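PDB 4TZM: protein HTP-2 from Caenorhabditis elegans, which binds closure-motif peptides such as that of HTP-3 through its HORMA domain and probably takes part in assembling the meiotic chromosome axis. Local coordinates for residues A[47-50]-A[51-55]; A[199-202]-A[203-207]; A[179-182]-A[183-187]; A[68-71]-A[72-76]. All coordinates share one frame; numbering follows the deposited sequence.

Contact 1: residues A[47-50]-A[51-55]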
ATOM      1  N   TYR A  47       4.710   2.320  -1.832  1.00 44.44           N
ATOM      2  CA  TYR A  47       5.521   2.329  -3.047  1.00 45.50           C
ATOM      3  C   TYR A  47       5.824   0.918  -3.544  1.00 48.68           C
ATOM      4  O   TYR A  47       5.750   0.640  -4.742  1.00 47.64           O
ATOM      5  CB  TYR A  47       6.826   3.099  -2.796  1.00 42.38           C
ATOM      6  CG  TYR A  47       7.886   2.946  -3.874  1.00 46.03           C
ATOM      7  CD1 TYR A  47       7.839   3.696  -5.047  1.00 47.69           C
ATOM      8  CD2 TYR A  47       8.947   2.064  -3.706  1.00 47.03           C
ATOM      9  CE1 TYR A  47       8.816   3.559  -6.029  1.00 44.25           C
ATOM     10  CE2 TYR A  47       9.921   1.919  -4.675  1.00 47.40           C
ATOM     11  CZ  TYR A  47       9.854   2.668  -5.834  1.00 48.47           C
ATOM     12  OH  TYR A  47      10.829   2.521  -6.797  1.00 47.82           O
ATOM     13  N   VAL A  48       6.157   0.025  -2.618  1.00 47.70           N
ATOM     14  CA  VAL A  48       6.568  -1.322  -2.986  1.00 46.03           C
ATOM     15  C   VAL A  48       5.382  -2.181  -3.402  1.00 43.59           C
ATOM     16  O   VAL A  48       5.422  -2.834  -4.442  1.00 47.38           O
ATOM     17  CB  VAL A  48       7.321  -2.011  -1.838  1.00 44.28           C
ATOM     18  CG1 VAL A  48       7.540  -3.487  -2.151  1.00 47.22           C
ATOM     19  CG2 VAL A  48       8.650  -1.314  -1.591  1.00 40.95           C
ATOM     20  N   VAL A  49       4.320  -2.170  -2.606  1.00 43.17           N
ATOM     21  CA  VAL A  49       3.176  -3.028  -2.885  1.00 47.85           C
ATOM     22  C   VAL A  49       2.458  -2.605  -4.163  1.00 46.07           C
ATOM     23  O   VAL A  49       2.162  -3.441  -5.010  1.00 49.30           O
ATOM     24  CB  VAL A  49       2.187  -3.052  -1.698  1.00 49.88           C
ATOM     25  CG1 VAL A  49       0.990  -3.926  -2.026  1.00 52.74           C
ATOM     26  CG2 VAL A  49       2.884  -3.574  -0.457  1.00 46.69           C
ATOM     27  N   PHE A  50       2.204  -1.310  -4.325  1.00 46.84           N
ATOM     28  CA  PHE A  50       1.511  -0.845  -5.526  1.00 47.92           C
ATOM     29  C   PHE A  50       2.360  -0.968  -6.783  1.00 47.24           C
ATOM     30  O   PHE A  50       1.821  -1.111  -7.880  1.00 51.38           O
ATOM     31  CB  PHE A  50       1.025   0.593  -5.345  1.00 46.75           C
ATOM     32  CG  PHE A  50      -0.239   0.682  -4.555  1.00 49.31           C
ATOM     33  CD1 PHE A  50      -1.404   0.114  -5.042  1.00 52.65           C
ATOM     34  CD2 PHE A  50      -0.264   1.297  -3.319  1.00 49.49           C
ATOM     35  CE1 PHE A  50      -2.579   0.173  -4.317  1.00 53.54           C
ATOM     36  CE2 PHE A  50      -1.437   1.363  -2.587  1.00 51.61           C
ATOM     37  CZ  PHE A  50      -2.596   0.797  -3.089  1.00 52.27           C
ATOM     38  N   SER A  51       3.679  -0.933  -6.629  1.00 45.17           N
ATOM     39  CA  SER A  51       4.571  -1.233  -7.746  1.00 46.21           C
ATOM     40  C   SER A  51       4.409  -2.681  -8.171  1.00 46.27           C
ATOM     41  O   SER A  51       4.303  -2.985  -9.361  1.00 49.04           O
ATOM     42  CB  SER A  51       6.029  -0.966  -7.379  1.00 48.68           C
ATOM     43  OG  SER A  51       6.285   0.420  -7.306  1.00 48.19           O
ATOM     44  N   ALA A  52       4.403  -3.573  -7.184  1.00 47.44           N
ATOM     45  CA  ALA A  52       4.213  -4.994  -7.427  1.00 44.46           C
ATOM     46  C   ALA A  52       2.883  -5.251  -8.127  1.00 46.08           C
ATOM     47  O   ALA A  52       2.822  -6.023  -9.078  1.00 52.65           O
ATOM     48  CB  ALA A  52       4.290  -5.771  -6.118  1.00 41.65           C
ATOM     49  N   VAL A  53       1.823  -4.591  -7.671  1.00 44.37           N
ATOM     50  CA  VAL A  53       0.508  -4.781  -8.277  1.00 49.38           C
ATOM     51  C   VAL A  53       0.488  -4.316  -9.730  1.00 55.74           C
ATOM     52  O   VAL A  53       0.015  -5.040 -10.608  1.00 57.31           O
ATOM     53  CB  VAL A  53      -0.594  -4.033  -7.508  1.00 50.86           C
ATOM     54  CG1 VAL A  53      -1.926  -4.189  -8.226  1.00 52.74           C
ATOM     55  CG2 VAL A  53      -0.690  -4.549  -6.084  1.00 49.60           C
ATOM     56  N   LEU A  54       1.004  -3.114  -9.979  1.00 56.48           N
ATOM     57  CA  LEU A  54       1.064  -2.573 -11.335  1.00 56.86           C
ATOM     58  C   LEU A  54       1.823  -3.502 -12.282  1.00 54.48           C
ATOM     59  O   LEU A  54       1.379  -3.754 -13.400  1.00 49.80           O
ATOM     60  CB  LEU A  54       1.711  -1.185 -11.336  1.00 58.00           C
ATOM     61  CG  LEU A  54       0.906  -0.009 -10.775  1.00 57.93           C
ATOM     62  CD1 LEU A  54       1.774   1.236 -10.699  1.00 60.00           C
ATOM     63  CD2 LEU A  54      -0.331   0.259 -11.618  1.00 58.51           C
ATOM     64  N   ARG A  55       2.961  -4.021 -11.831  1.00 57.24           N
ATOM     65  CA  ARG A  55       3.773  -4.890 -12.678  1.00 61.15           C
ATOM     66  C   ARG A  55       3.134  -6.267 -12.851  1.00 61.17           C
ATOM     67  O   ARG A  55       2.932  -6.727 -13.974  1.00 59.31           O
ATOM     68  CB  ARG A  55       5.184  -5.035 -12.104  1.00 62.68           C
ATOM     69  CG  ARG A  55       6.036  -6.088 -12.803  1.00 64.66           C
ATOM     70  CD  ARG A  55       6.384  -5.694 -14.232  1.00 72.90           C
ATOM     71  NE  ARG A  55       6.397  -6.864 -15.104  1.00 84.30           N
ATOM     72  CZ  ARG A  55       5.508  -7.089 -16.066  1.00 86.50           C
ATOM     73  NH1 ARG A  55       4.545  -6.206 -16.302  1.00 82.85           N
ATOM     74  NH2 ARG A  55       5.590  -8.189 -16.802  1.00 92.14           N
TER
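Ser51 turns its hydroxyl back along the helix to Tyr47, one turn earlier, and meets it twice over. OG donates to Tyr47 O at 2.6 Å, nearly in line with the carbonyl bond, while Ser51 N reaches the same oxygen at 3.2 Å from above the carbonyl plane. One residue thus supplies both donors to one buried carbonyl. With OG beside its own backbone N and anti to its carbonyl carbon (chi1 -73°), the hydroxyl faces back toward the preceding turn.

The Tyr47 ring also turns a face to this hydroxyl: Ser51 OG stands 4.2 Å above the ring plane, offset toward its rim. Beyond the helix both side chains find the same residue, Tyr47 OH bonding to Leu79 O and Ser51 OG to Leu79 N. Without the hydroxyl, as with an alanine here, Tyr47 O keeps one donor of two and the amide of Leu79 is likely to lose its partner.

Two further pairs follow the same spacing. Val53 brings CG2 to 4.4 Å from Val49 CG1, and the same methyl lies 3.2 Å from Val49 O. Leu54 places CG 3.2 Å from Phe50 O, whereas the Phe50 ring heads off the helix onto Ile108, Leu110 and Met127. Backbone bonds from Ala52 N to Val48 O, Val53 N to Val49 O and Leu54 N to Phe50 O keep the regular spacing.

This is the i to i+4 pattern of a buried alpha helix, here helix 35-56, set between strands 105-113 and 123-133 of the larger sheet and strand 75-79 in the HORMA domain.

Contact 2: residues A[199-202]-A[203-207]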
ATOM      1  N   LEU A 199      -8.215   8.079  -3.672  1.00 60.29           N
ATOM      2  CA  LEU A 199      -8.010   8.028  -2.233  1.00 57.74           C
ATOM      3  C   LEU A 199      -9.141   8.679  -1.443  1.00 59.63           C
ATOM      4  O   LEU A 199      -9.970   9.405  -1.991  1.00 60.26           O
ATOM      5  CB  LEU A 199      -6.658   8.662  -1.869  1.00 54.55           C
ATOM      6  CG  LEU A 199      -6.321  10.103  -2.254  1.00 54.26           C
ATOM      7  CD1 LEU A 199      -6.924  11.099  -1.279  1.00 53.95           C
ATOM      8  CD2 LEU A 199      -4.815  10.286  -2.315  1.00 52.29           C
ATOM      9  N   LYS A 200      -9.164   8.398  -0.146  1.00 58.59           N
ATOM     10  CA  LYS A 200     -10.167   8.950   0.743  1.00 60.41           C
ATOM     11  C   LYS A 200      -9.483   9.617   1.925  1.00 58.37           C
ATOM     12  O   LYS A 200      -8.659   9.004   2.601  1.00 54.20           O
ATOM     13  CB  LYS A 200     -11.124   7.857   1.220  1.00 63.18           C
ATOM     14  CG  LYS A 200     -12.184   8.316   2.202  1.00 68.03           C
ATOM     15  CD  LYS A 200     -13.045   7.144   2.651  1.00 72.62           C
ATOM     16  CE  LYS A 200     -14.106   7.573   3.652  1.00 78.84           C
ATOM     17  NZ  LYS A 200     -14.875   6.403   4.159  1.00 81.75           N
ATOM     18  N   TYR A 201      -9.814  10.881   2.159  1.00 62.16           N
ATOM     19  CA  TYR A 201      -9.253  11.621   3.279  1.00 60.55           C
ATOM     20  C   TYR A 201      -9.952  11.212   4.571  1.00 59.89           C
ATOM     21  O   TYR A 201     -11.084  10.729   4.548  1.00 60.99           O
ATOM     22  CB  TYR A 201      -9.390  13.128   3.055  1.00 61.17           C
ATOM     23  CG  TYR A 201      -8.618  13.677   1.871  1.00 61.29           C
ATOM     24  CD1 TYR A 201      -9.176  13.699   0.598  1.00 63.63           C
ATOM     25  CD2 TYR A 201      -7.338  14.197   2.031  1.00 61.53           C
ATOM     26  CE1 TYR A 201      -8.479  14.212  -0.483  1.00 64.58           C
ATOM     27  CE2 TYR A 201      -6.632  14.712   0.954  1.00 63.17           C
ATOM     28  CZ  TYR A 201      -7.206  14.717  -0.300  1.00 65.95           C
ATOM     29  OH  TYR A 201      -6.504  15.229  -1.370  1.00 68.15           O
ATOM     30  N   THR A 202      -9.272  11.397   5.697  1.00 60.73           N
ATOM     31  CA  THR A 202      -9.882  11.167   7.000  1.00 63.98           C
ATOM     32  C   THR A 202     -10.745  12.364   7.394  1.00 72.32           C
ATOM     33  O   THR A 202     -10.698  13.411   6.743  1.00 72.19           O
ATOM     34  CB  THR A 202      -8.824  10.919   8.089  1.00 58.19           C
ATOM     35  OG1 THR A 202      -7.948  12.050   8.176  1.00 54.20           O
ATOM     36  CG2 THR A 202      -8.007   9.675   7.770  1.00 55.11           C
ATOM     37  N   ASN A 203     -11.531  12.210   8.456  1.00 81.11           N
ATOM     38  CA  ASN A 203     -12.381  13.292   8.946  1.00 89.44           C
ATOM     39  C   ASN A 203     -11.557  14.429   9.541  1.00 93.16           C
ATOM     40  O   ASN A 203     -11.978  15.588   9.531  1.00 93.62           O
ATOM     41  CB  ASN A 203     -13.372  12.772   9.991  1.00 92.68           C
ATOM     42  CG  ASN A 203     -14.171  11.579   9.502  1.00 96.90           C
ATOM     43  OD1 ASN A 203     -14.305  11.354   8.299  1.00 98.75           O
ATOM     44  ND2 ASN A 203     -14.711  10.806  10.438  1.00 98.97           N
ATOM     45  N   ASP A 204     -10.380  14.087  10.059  1.00 96.13           N
ATOM     46  CA  ASP A 204      -9.490  15.059  10.687  1.00 97.49           C
ATOM     47  C   ASP A 204      -8.874  16.005   9.660  1.00 94.22           C
ATOM     48  O   ASP A 204      -8.475  17.121   9.992  1.00 95.43           O
ATOM     49  CB  ASP A 204      -8.374  14.348  11.460  1.00 99.66           C
ATOM     50  CG  ASP A 204      -8.768  12.955  11.914  1.00101.92           C
ATOM     51  OD1 ASP A 204      -9.974  12.632  11.890  1.00104.45           O
ATOM     52  OD2 ASP A 204      -7.866  12.180  12.299  1.00100.60           O
ATOM     53  N   ALA A 205      -8.793  15.546   8.414  1.00 89.20           N
ATOM     54  CA  ALA A 205      -8.170  16.308   7.337  1.00 86.83           C
ATOM     55  C   ALA A 205      -8.862  17.648   7.102  1.00 88.91           C
ATOM     56  O   ALA A 205     -10.076  17.699   6.904  1.00 92.62           O
ATOM     57  CB  ALA A 205      -8.165  15.491   6.054  1.00 86.21           C
ATOM     58  N   PRO A 206      -8.083  18.741   7.128  1.00 87.36           N
ATOM     59  CA  PRO A 206      -8.605  20.082   6.840  1.00 88.75           C
ATOM     60  C   PRO A 206      -9.044  20.207   5.385  1.00 89.29           C
ATOM     61  O   PRO A 206      -8.611  19.415   4.547  1.00 83.93           O
ATOM     62  CB  PRO A 206      -7.410  21.002   7.125  1.00 87.73           C
ATOM     63  CG  PRO A 206      -6.467  20.183   7.954  1.00 85.69           C
ATOM     64  CD  PRO A 206      -6.658  18.774   7.495  1.00 84.21           C
ATOM     65  N   SER A 207      -9.885  21.193   5.091  1.00 94.91           N
ATOM     66  CA  SER A 207     -10.393  21.373   3.735  1.00 97.55           C
ATOM     67  C   SER A 207      -9.328  21.949   2.804  1.00 95.71           C
ATOM     68  O   SER A 207      -9.349  21.695   1.599  1.00 93.26           O
ATOM     69  CB  SER A 207     -11.629  22.274   3.743  1.00104.68           C
ATOM     70  OG  SER A 207     -12.735  21.611   4.332  1.00108.06           O
TER
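Thr202 and Ala205 close a type I beta turn where strand 193-201, with which the bound peptide pairs, gives way to loop. Ala205 N donates to Thr202 O at 3.3 Å, a weak bond, with Asn203 and Asp204 at the corners. The methyl of Ala205 turns back beneath the turn, its CB 3.3 Å from Thr202 O and 4.0 Å from Tyr201 CB.

Thr202 holds OG1 between its backbone N and carbonyl carbon (chi1 59°), which brings the hydroxyl close to the turn: Asp204 CG is 3.9 Å from it. That oxygen lies within weak hydrogen-bonding distance of Phe104 O and Gly103 O, just before strand 105-113, which can only share its one proton.

Tyr201 carries Leu199 on one face, CD1 standing 3.6 Å above the ring plane, and its OH bonds to Ile211 N. On the neighbouring residues Leu199 and Lys200 the peptide pairs as an antiparallel strand, and its backbone packs on Tyr201.

With one weak backbone bond and a few methyl and methylene contacts, the turn itself is lightly held; its position is likely to depend as much on Thr202 backbone bonding with Phe104, Ala205 packing on Phe104 and the Ile211 bond.

Contact 3: residues A[179-182]-A[183-187]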
ATOM      1  N   GLN A 179       2.172 -11.384  -5.561  1.00 48.90           N
ATOM      2  CA  GLN A 179       2.751 -12.110  -6.686  1.00 51.95           C
ATOM      3  C   GLN A 179       2.009 -13.411  -6.962  1.00 57.03           C
ATOM      4  O   GLN A 179       1.836 -13.794  -8.113  1.00 62.99           O
ATOM      5  CB  GLN A 179       4.229 -12.399  -6.434  1.00 55.06           C
ATOM      6  CG  GLN A 179       5.084 -11.146  -6.380  1.00 59.95           C
ATOM      7  CD  GLN A 179       6.520 -11.435  -6.011  1.00 63.53           C
ATOM      8  OE1 GLN A 179       6.852 -12.543  -5.590  1.00 62.87           O
ATOM      9  NE2 GLN A 179       7.386 -10.437  -6.166  1.00 63.34           N
ATOM     10  N   PHE A 180       1.561 -14.087  -5.909  1.00 56.44           N
ATOM     11  CA  PHE A 180       0.828 -15.334  -6.089  1.00 57.92           C
ATOM     12  C   PHE A 180      -0.584 -15.078  -6.619  1.00 58.94           C
ATOM     13  O   PHE A 180      -1.041 -15.760  -7.538  1.00 62.74           O
ATOM     14  CB  PHE A 180       0.768 -16.124  -4.784  1.00 54.88           C
ATOM     15  CG  PHE A 180      -0.173 -17.291  -4.834  1.00 58.02           C
ATOM     16  CD1 PHE A 180       0.171 -18.449  -5.511  1.00 57.99           C
ATOM     17  CD2 PHE A 180      -1.407 -17.227  -4.211  1.00 56.60           C
ATOM     18  CE1 PHE A 180      -0.699 -19.520  -5.564  1.00 57.41           C
ATOM     19  CE2 PHE A 180      -2.281 -18.296  -4.259  1.00 56.72           C
ATOM     20  CZ  PHE A 180      -1.927 -19.443  -4.937  1.00 57.53           C
ATOM     21  N   LEU A 181      -1.267 -14.094  -6.035  1.00 54.85           N
ATOM     22  CA  LEU A 181      -2.615 -13.709  -6.455  1.00 57.48           C
ATOM     23  C   LEU A 181      -2.676 -13.303  -7.928  1.00 62.53           C
ATOM     24  O   LEU A 181      -3.533 -13.773  -8.681  1.00 63.67           O
ATOM     25  CB  LEU A 181      -3.129 -12.553  -5.592  1.00 52.06           C
ATOM     26  CG  LEU A 181      -4.444 -11.876  -5.984  1.00 50.40           C
ATOM     27  CD1 LEU A 181      -5.593 -12.864  -5.908  1.00 52.78           C
ATOM     28  CD2 LEU A 181      -4.713 -10.666  -5.100  1.00 44.60           C
ATOM     29  N   CYS A 182      -1.765 -12.427  -8.335  1.00 61.90           N
ATOM     30  CA  CYS A 182      -1.815 -11.861  -9.680  1.00 66.11           C
ATOM     31  C   CYS A 182      -1.385 -12.856 -10.753  1.00 71.91           C
ATOM     32  O   CYS A 182      -1.831 -12.770 -11.896  1.00 78.28           O
ATOM     33  CB  CYS A 182      -0.949 -10.602  -9.753  1.00 57.92           C
ATOM     34  SG  CYS A 182      -1.512  -9.262  -8.687  1.00 63.86           S
ATOM     35  N   THR A 183      -0.521 -13.795 -10.377  1.00 69.75           N
ATOM     36  CA  THR A 183       0.027 -14.769 -11.320  1.00 74.30           C
ATOM     37  C   THR A 183      -0.784 -16.065 -11.407  1.00 71.38           C
ATOM     38  O   THR A 183      -1.103 -16.526 -12.503  1.00 70.17           O
ATOM     39  CB  THR A 183       1.481 -15.126 -10.951  1.00 79.91           C
ATOM     40  OG1 THR A 183       2.284 -13.940 -10.982  1.00 83.32           O
ATOM     41  CG2 THR A 183       2.052 -16.153 -11.918  1.00 82.64           C
ATOM     42  N   LYS A 184      -1.126 -16.643 -10.256  1.00 70.80           N
ATOM     43  CA  LYS A 184      -1.728 -17.981 -10.212  1.00 70.35           C
ATOM     44  C   LYS A 184      -3.233 -18.001  -9.915  1.00 67.33           C
ATOM     45  O   LYS A 184      -3.872 -19.036 -10.076  1.00 70.52           O
ATOM     46  CB  LYS A 184      -1.009 -18.842  -9.167  1.00 69.25           C
ATOM     47  CG  LYS A 184       0.498 -18.918  -9.332  1.00 69.75           C
ATOM     48  CD  LYS A 184       0.892 -19.775 -10.519  1.00 77.25           C
ATOM     49  CE  LYS A 184       2.399 -19.969 -10.580  1.00 82.01           C
ATOM     50  NZ  LYS A 184       2.786 -21.030 -11.552  1.00 87.29           N
ATOM     51  N   VAL A 185      -3.797 -16.877  -9.484  1.00 64.84           N
ATOM     52  CA  VAL A 185      -5.208 -16.853  -9.087  1.00 68.97           C
ATOM     53  C   VAL A 185      -6.087 -16.002 -10.000  1.00 72.51           C
ATOM     54  O   VAL A 185      -7.093 -16.480 -10.525  1.00 71.45           O
ATOM     55  CB  VAL A 185      -5.380 -16.339  -7.641  1.00 66.23           C
ATOM     56  CG1 VAL A 185      -6.858 -16.271  -7.278  1.00 67.06           C
ATOM     57  CG2 VAL A 185      -4.629 -17.231  -6.667  1.00 64.88           C
ATOM     58  N   LEU A 186      -5.710 -14.739 -10.182  1.00 75.50           N
ATOM     59  CA  LEU A 186      -6.493 -13.817 -10.998  1.00 73.39           C
ATOM     60  C   LEU A 186      -6.405 -14.140 -12.487  1.00 74.77           C
ATOM     61  O   LEU A 186      -5.355 -14.555 -12.985  1.00 73.89           O
ATOM     62  CB  LEU A 186      -6.042 -12.374 -10.762  1.00 68.33           C
ATOM     63  CG  LEU A 186      -6.337 -11.772  -9.388  1.00 66.28           C
ATOM     64  CD1 LEU A 186      -5.890 -10.317  -9.329  1.00 59.58           C
ATOM     65  CD2 LEU A 186      -7.816 -11.900  -9.062  1.00 68.38           C
ATOM     66  N   GLU A 187      -7.519 -13.957 -13.188  1.00 76.99           N
ATOM     67  CA  GLU A 187      -7.526 -13.985 -14.644  1.00 83.43           C
ATOM     68  C   GLU A 187      -6.801 -12.746 -15.159  1.00 77.67           C
ATOM     69  O   GLU A 187      -6.691 -11.750 -14.438  1.00 74.47           O
ATOM     70  CB  GLU A 187      -8.956 -14.021 -15.189  1.00 92.90           C
ATOM     71  CG  GLU A 187      -9.429 -15.382 -15.678  1.00104.38           C
ATOM     72  CD  GLU A 187     -10.691 -15.279 -16.515  1.00115.04           C
ATOM     73  OE1 GLU A 187     -11.222 -14.156 -16.651  1.00117.81           O
ATOM     74  OE2 GLU A 187     -11.148 -16.315 -17.042  1.00118.92           O
TER
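At Leu181 the helix widens into a pi-type turn: Leu181 O accepts from Val185 N at 3.2 Å, well above the carbonyl plane, and from Leu186 N at 2.8 Å, almost straight along the carbonyl. The fifth residue on therefore makes the shorter bond. Two residues earlier Gln179 O likewise accepts two bonds from Thr183, whose OG1 donates from within the carbonyl plane at 2.9 Å and whose N comes in from above it. Between the two, Lys184 N keeps the ordinary bond to Phe180 O.

The wider turn sets Leu186 against Leu181. With CG anti to the backbone N (chi1 172°), Leu181 directs its CD1 branch toward the chain ahead, where CD1 meets Leu186 CG at 3.7 Å and Val185 CG1 at 3.9 Å, the branches crossing at a slant. An alanine in place of Leu181 is likely to open a gap beside Leu186 and strip Phe125 and Cys246 of a buried apolar neighbour.

Phe180 works on the outer flank. Val185 CG2 comes to Phe180 CE2 at 3.5 Å and Lys184 CB to Phe180 CE1 at 3.7 Å, both oblique to the ring and from the same side of its plane, the lysine chain crossing it roughly at a right angle.

Chemically the contact divides in two. On the inner side both leucines pack on Phe125, Leu181 also on Cys246, and Leu186 also on Glu123 and Ser248. Along the backbone, the doubled bond at Leu181 O marks the departure from regular helix, while Gln179 O keeps its ordinary amide bond and adds the threonine hydroxyl, spent on the chain itself.

Contact 4: residues A[68-71]-A[72-76]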
ATOM      1  N   ASN A  68      14.267  -5.285  -7.592  1.00 79.68           N
ATOM      2  CA  ASN A  68      14.690  -5.085  -6.215  1.00 81.73           C
ATOM      3  C   ASN A  68      14.496  -6.361  -5.411  1.00 79.65           C
ATOM      4  O   ASN A  68      13.851  -7.302  -5.873  1.00 77.71           O
ATOM      5  CB  ASN A  68      13.916  -3.936  -5.568  1.00 80.89           C
ATOM      6  CG  ASN A  68      14.563  -2.589  -5.808  1.00 86.05           C
ATOM      7  OD1 ASN A  68      15.511  -2.213  -5.119  1.00 86.86           O
ATOM      8  ND2 ASN A  68      14.048  -1.847  -6.782  1.00 89.55           N
ATOM      9  N   TYR A  69      15.061  -6.385  -4.207  1.00 78.89           N
ATOM     10  CA  TYR A  69      14.902  -7.513  -3.299  1.00 79.71           C
ATOM     11  C   TYR A  69      14.413  -7.037  -1.937  1.00 77.16           C
ATOM     12  O   TYR A  69      14.853  -6.000  -1.439  1.00 78.13           O
ATOM     13  CB  TYR A  69      16.219  -8.274  -3.133  1.00 82.45           C
ATOM     14  CG  TYR A  69      16.656  -9.083  -4.334  1.00 86.30           C
ATOM     15  CD1 TYR A  69      17.239  -8.472  -5.439  1.00 88.93           C
ATOM     16  CD2 TYR A  69      16.509 -10.464  -4.353  1.00 87.54           C
ATOM     17  CE1 TYR A  69      17.650  -9.213  -6.536  1.00 92.40           C
ATOM     18  CE2 TYR A  69      16.916 -11.213  -5.443  1.00 91.63           C
ATOM     19  CZ  TYR A  69      17.486 -10.583  -6.531  1.00 94.30           C
ATOM     20  OH  TYR A  69      17.893 -11.324  -7.620  1.00 99.45           O
ATOM     21  N   ILE A  70      13.501  -7.798  -1.347  1.00 75.52           N
ATOM     22  CA  ILE A  70      13.036  -7.543   0.010  1.00 73.86           C
ATOM     23  C   ILE A  70      13.813  -8.423   0.977  1.00 74.54           C
ATOM     24  O   ILE A  70      14.201  -7.990   2.062  1.00 74.45           O
ATOM     25  CB  ILE A  70      11.535  -7.817   0.146  1.00 73.22           C
ATOM     26  CG1 ILE A  70      10.773  -7.070  -0.946  1.00 73.48           C
ATOM     27  CG2 ILE A  70      11.038  -7.418   1.527  1.00 70.25           C
ATOM     28  CD1 ILE A  70       9.397  -7.606  -1.188  1.00 75.48           C
ATOM     29  N   THR A  71      14.020  -9.673   0.576  1.00 75.87           N
ATOM     30  CA  THR A  71      14.945 -10.570   1.255  1.00 79.29           C
ATOM     31  C   THR A  71      15.853 -11.184   0.197  1.00 87.21           C
ATOM     32  O   THR A  71      15.679 -10.927  -0.993  1.00 89.44           O
ATOM     33  CB  THR A  71      14.223 -11.681   2.043  1.00 75.66           C
ATOM     34  OG1 THR A  71      13.738 -12.680   1.140  1.00 76.48           O
ATOM     35  CG2 THR A  71      13.058 -11.110   2.830  1.00 72.14           C
ATOM     36  N   GLU A  72      16.818 -11.989   0.622  1.00 91.55           N
ATOM     37  CA  GLU A  72      17.731 -12.630  -0.319  1.00 96.58           C
ATOM     38  C   GLU A  72      16.981 -13.601  -1.221  1.00 95.93           C
ATOM     39  O   GLU A  72      17.372 -13.833  -2.366  1.00 98.66           O
ATOM     40  CB  GLU A  72      18.846 -13.362   0.425  1.00103.09           C
ATOM     41  CG  GLU A  72      19.787 -12.459   1.200  1.00108.29           C
ATOM     42  CD  GLU A  72      20.849 -13.244   1.943  1.00116.69           C
ATOM     43  OE1 GLU A  72      20.708 -14.481   2.048  1.00119.29           O
ATOM     44  OE2 GLU A  72      21.825 -12.628   2.420  1.00120.59           O
ATOM     45  N   ASN A  73      15.893 -14.153  -0.695  1.00 92.77           N
ATOM     46  CA  ASN A  73      15.103 -15.158  -1.395  1.00 93.27           C
ATOM     47  C   ASN A  73      14.007 -14.555  -2.272  1.00 86.83           C
ATOM     48  O   ASN A  73      13.559 -15.181  -3.233  1.00 88.62           O
ATOM     49  CB  ASN A  73      14.470 -16.114  -0.380  1.00 98.10           C
ATOM     50  CG  ASN A  73      14.500 -17.560  -0.833  1.00104.39           C
ATOM     51  OD1 ASN A  73      13.771 -17.954  -1.744  1.00107.51           O
ATOM     52  ND2 ASN A  73      15.341 -18.363  -0.190  1.00106.68           N
ATOM     53  N   LEU A  74      13.576 -13.341  -1.934  1.00 78.13           N
ATOM     54  CA  LEU A  74      12.387 -12.753  -2.549  1.00 74.26           C
ATOM     55  C   LEU A  74      12.660 -11.431  -3.261  1.00 75.12           C
ATOM     56  O   LEU A  74      13.235 -10.503  -2.688  1.00 71.89           O
ATOM     57  CB  LEU A  74      11.299 -12.547  -1.490  1.00 70.23           C
ATOM     58  CG  LEU A  74      10.012 -11.864  -1.959  1.00 66.99           C
ATOM     59  CD1 LEU A  74       9.207 -12.778  -2.873  1.00 64.78           C
ATOM     60  CD2 LEU A  74       9.178 -11.409  -0.769  1.00 64.10           C
ATOM     61  N   SER A  75      12.226 -11.355  -4.514  1.00 75.33           N
ATOM     62  CA  SER A  75      12.421 -10.166  -5.330  1.00 70.44           C
ATOM     63  C   SER A  75      11.092  -9.578  -5.779  1.00 68.63           C
ATOM     64  O   SER A  75      10.056 -10.239  -5.728  1.00 68.01           O
ATOM     65  CB  SER A  75      13.275 -10.491  -6.553  1.00 71.97           C
ATOM     66  OG  SER A  75      12.519 -11.197  -7.522  1.00 71.89           O
ATOM     67  N   CYS A  76      11.132  -8.332  -6.234  1.00 68.56           N
ATOM     68  CA  CYS A  76       9.940  -7.656  -6.727  1.00 67.86           C
ATOM     69  C   CYS A  76      10.339  -6.558  -7.702  1.00 67.67           C
ATOM     70  O   CYS A  76      11.513  -6.185  -7.780  1.00 67.50           O
ATOM     71  CB  CYS A  76       9.128  -7.074  -5.570  1.00 68.76           C
ATOM     72  SG  CYS A  76      10.052  -5.952  -4.501  1.00 67.28           S
TER
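The Tyr69 ring lies over Ser75, whose CB sits 3.8 Å above one face, offset toward the rim, in a CH-pi contact 17° off the ring normal. At the ring's edge, in its plane, is Thr71 O. Tyr69 CG, anti to its own carbonyl carbon (chi1 -72°), swings the ring across to Ser75 on the other strand.

On the side where Asn68 and Cys76 point, the grip is apolar. Ile70 CD1 touches Leu74 CD2 and Cys76 SG, each at 3.8 Å, the isoleucine and leucine running side by side in the same direction, with Val175 of helix 164-185 against Ile70.

Asn68 N to Cys76 O and Cys76 N to Asn68 O are each 2.9 Å, a hydrogen-bonded pair. Farther along, Leu74 O takes Ile70 N at 3.0 Å and, weakly, Thr71 N, so Ile70 and Thr71 on one arm both face Leu74 on the other. Thr71 OG1 receives Asn73 N at 3.2 Å, an ST turn, and Leu74 N bonds weakly to Thr71 OG1 and Thr71 O round Glu72 and Asn73.

Together these define a beta hairpin, strands 65-69 and 75-79, whose classic beta bulge runs into the turn, against helix 164-185.

In the fold
Contacts 1, 3 and 4 form one connected region. The hairpin of contact 4 touches both helices: Cys76 SG lies 4.2 Å from Val48 CG1 of contact 1, and Ser75 O probably accepts a hydrogen bond from Gln179 NE2 of contact 3 at 2.7 Å, while Gln179 also packs on Leu74. Contacts 1 and 3 do not touch, their nearest atoms being about 5 Å apart, but Gln56 of helix 35-56 meets residues of contact 3. Contact 2 stands apart, beside the bound peptide: its centre is about 24 Å from that of contact 1 and 33 to 34 Å from those of contacts 3 and 4, which lie on the opposite side of the chain's centre.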